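Local coordinates for argonaute protein (Marinitoga piezophila, PDB 5I4A) that uses short guide RNAs bearing a 5'-hydroxyl to bind complementary target strands and cleaves single-stranded DNA, preferring manganese, at residues I570-P573 against N578-G581. Numbering follows the deposited sequence.
Sequences IYYP and NQKG
The ring of Y572 lies against the backbone of G581 near the loop that joins two antiparallel neighbours of the RNase H-like PIWI sheet, strands 568-571 and 582-589. A chi1 of -64° turns the ring opposite its own carbonyl carbon and brings it against the returning chain, where its CD2 lies 3.5 Å from G581 CA, with K580 O also beside the ring. Glycine suits this spot because a side chain there would run into the tyrosine ring and crowd I570 CG2, which sits 4.2 Å from G581 CA. G581 CA also meets Y571 O at 3.6 Å in a CA-H...O contact. Q579 adds an aliphatic touch: its chi1 of -179° puts CG 3.8 Å from Y572 CD2, and the extended chain beyond carries the amide on to backbone groups of the neighbouring loop, NE2 to D555 O and OE1 to L557 N. The hydroxyl of Y572 bonds to I551 O, and both polar ends are thus satisfied. Replacing Y572 with a residue as small as alanine is likely to open a gap beside G581 and Q579 CG and leave I551 O without its hydroxyl partner. The CB of Y571 is directed away from 578-581; its hydroxyl bonds to K618 O. P573 cannot donate a backbone N-H, and its CD rests 3.5 Å from K580 O. No direct hydrogen bond joins the segments; one water bridges them, donating to P573 O at 2.8 Å and to K580 O at 2.7 Å.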
ATOM      1  N   ILE A 570      11.611 -10.025   5.445  1.00 33.40           N
ATOM      2  CA  ILE A 570      10.193  -9.892   5.134  1.00 31.39           C
ATOM      3  C   ILE A 570       9.410 -10.174   6.401  1.00 37.54           C
ATOM      4  O   ILE A 570       9.627 -11.204   7.049  1.00 31.36           O
ATOM      5  CB  ILE A 570       9.740 -10.857   4.022  1.00 40.04           C
ATOM      6  CG1 ILE A 570      10.619 -10.726   2.789  1.00 44.26           C
ATOM      7  CG2 ILE A 570       8.285 -10.603   3.652  1.00 44.04           C
ATOM      8  CD1 ILE A 570      10.221 -11.675   1.693  1.00 52.84           C
ATOM      9  N   TYR A 571       8.500  -9.274   6.755  1.00 35.97           N
ATOM     10  CA  TYR A 571       7.548  -9.558   7.814  1.00 26.98           C
ATOM     11  C   TYR A 571       6.143  -9.615   7.232  1.00 23.44           C
ATOM     12  O   TYR A 571       5.828  -8.945   6.243  1.00 30.32           O
ATOM     13  CB  TYR A 571       7.633  -8.533   8.957  1.00 33.45           C
ATOM     14  CG  TYR A 571       7.060  -7.158   8.683  1.00 23.42           C
ATOM     15  CD1 TYR A 571       5.696  -6.912   8.807  1.00 27.84           C
ATOM     16  CD2 TYR A 571       7.888  -6.093   8.355  1.00 24.93           C
ATOM     17  CE1 TYR A 571       5.171  -5.653   8.576  1.00 29.71           C
ATOM     18  CE2 TYR A 571       7.371  -4.830   8.126  1.00 34.16           C
ATOM     19  CZ  TYR A 571       6.013  -4.616   8.236  1.00 29.25           C
ATOM     20  OH  TYR A 571       5.492  -3.362   8.008  1.00 28.18           O
ATOM     21  N   TYR A 572       5.313 -10.452   7.844  1.00 27.69           N
ATOM     22  CA  TYR A 572       3.917 -10.615   7.447  1.00 24.79           C
ATOM     23  C   TYR A 572       3.056 -10.170   8.618  1.00 33.78           C
ATOM     24  O   TYR A 572       2.887 -10.929   9.590  1.00 33.65           O
ATOM     25  CB  TYR A 572       3.622 -12.065   7.064  1.00 34.79           C
ATOM     26  CG  TYR A 572       4.394 -12.535   5.846  1.00 31.52           C
ATOM     27  CD1 TYR A 572       5.730 -12.907   5.946  1.00 36.82           C
ATOM     28  CD2 TYR A 572       3.788 -12.604   4.597  1.00 31.31           C
ATOM     29  CE1 TYR A 572       6.439 -13.330   4.839  1.00 34.44           C
ATOM     30  CE2 TYR A 572       4.489 -13.026   3.483  1.00 35.76           C
ATOM     31  CZ  TYR A 572       5.816 -13.389   3.610  1.00 39.42           C
ATOM     32  OH  TYR A 572       6.522 -13.813   2.507  1.00 39.90           O
ATOM     33  N   PRO A 573       2.513  -8.957   8.588  1.00 35.88           N
ATOM     34  CA  PRO A 573       1.781  -8.446   9.751  1.00 35.82           C
ATOM     35  C   PRO A 573       0.465  -9.180   9.951  1.00 45.19           C
ATOM     36  O   PRO A 573      -0.099  -9.773   9.028  1.00 36.10           O
ATOM     37  CB  PRO A 573       1.544  -6.972   9.401  1.00 35.97           C
ATOM     38  CG  PRO A 573       1.534  -6.951   7.901  1.00 35.63           C
ATOM     39  CD  PRO A 573       2.519  -8.000   7.468  1.00 35.75           C
ATOM     40  N   ASN A 578      -6.084 -11.703   3.431  1.00 50.42           N
ATOM     41  CA  ASN A 578      -5.084 -12.583   2.848  1.00 50.12           C
ATOM     42  C   ASN A 578      -3.694 -12.256   3.380  1.00 45.75           C
ATOM     43  O   ASN A 578      -3.385 -11.113   3.726  1.00 44.96           O
ATOM     44  CB  ASN A 578      -5.093 -12.473   1.324  1.00 50.57           C
ATOM     45  CG  ASN A 578      -6.339 -13.065   0.707  1.00 62.03           C
ATOM     46  OD1 ASN A 578      -6.709 -14.202   1.002  1.00 66.20           O
ATOM     47  ND2 ASN A 578      -7.006 -12.294  -0.143  1.00 67.49           N
ATOM     48  N   GLN A 579      -2.854 -13.283   3.438  1.00 43.37           N
ATOM     49  CA  GLN A 579      -1.484 -13.145   3.919  1.00 36.76           C
ATOM     50  C   GLN A 579      -0.672 -12.327   2.921  1.00 36.61           C
ATOM     51  O   GLN A 579      -0.451 -12.759   1.786  1.00 36.69           O
ATOM     52  CB  GLN A 579      -0.883 -14.532   4.121  1.00 41.89           C
ATOM     53  CG  GLN A 579       0.530 -14.562   4.651  1.00 37.29           C
ATOM     54  CD  GLN A 579       0.988 -15.978   4.938  1.00 37.27           C
ATOM     55  OE1 GLN A 579       0.986 -16.420   6.087  1.00 45.28           O
ATOM     56  NE2 GLN A 579       1.371 -16.701   3.891  1.00 37.25           N
ATOM     57  N   LYS A 580      -0.233 -11.139   3.336  1.00 36.40           N
ATOM     58  CA  LYS A 580       0.571 -10.262   2.496  1.00 36.45           C
ATOM     59  C   LYS A 580       1.845  -9.887   3.235  1.00 36.12           C
ATOM     60  O   LYS A 580       1.832  -9.684   4.452  1.00 41.71           O
ATOM     61  CB  LYS A 580      -0.194  -8.990   2.102  1.00 36.09           C
ATOM     62  CG  LYS A 580      -1.432  -9.236   1.257  1.00 45.47           C
ATOM     63  CD  LYS A 580      -1.707  -8.065   0.323  1.00 57.47           C
ATOM     64  CE  LYS A 580      -1.696  -6.738   1.069  1.00 51.60           C
ATOM     65  NZ  LYS A 580      -1.997  -5.589   0.170  1.00 47.08           N
ATOM     66  N   GLY A 581       2.944  -9.788   2.492  1.00 36.08           N
ATOM     67  CA  GLY A 581       4.238  -9.522   3.071  1.00 35.98           C
ATOM     68  C   GLY A 581       4.693  -8.089   2.893  1.00 35.76           C
ATOM     69  O   GLY A 581       4.221  -7.364   2.020  1.00 35.68           O
TER
HETATM   70  O   HOH W   1      -0.170  -9.984   6.274  1.00 26.67           O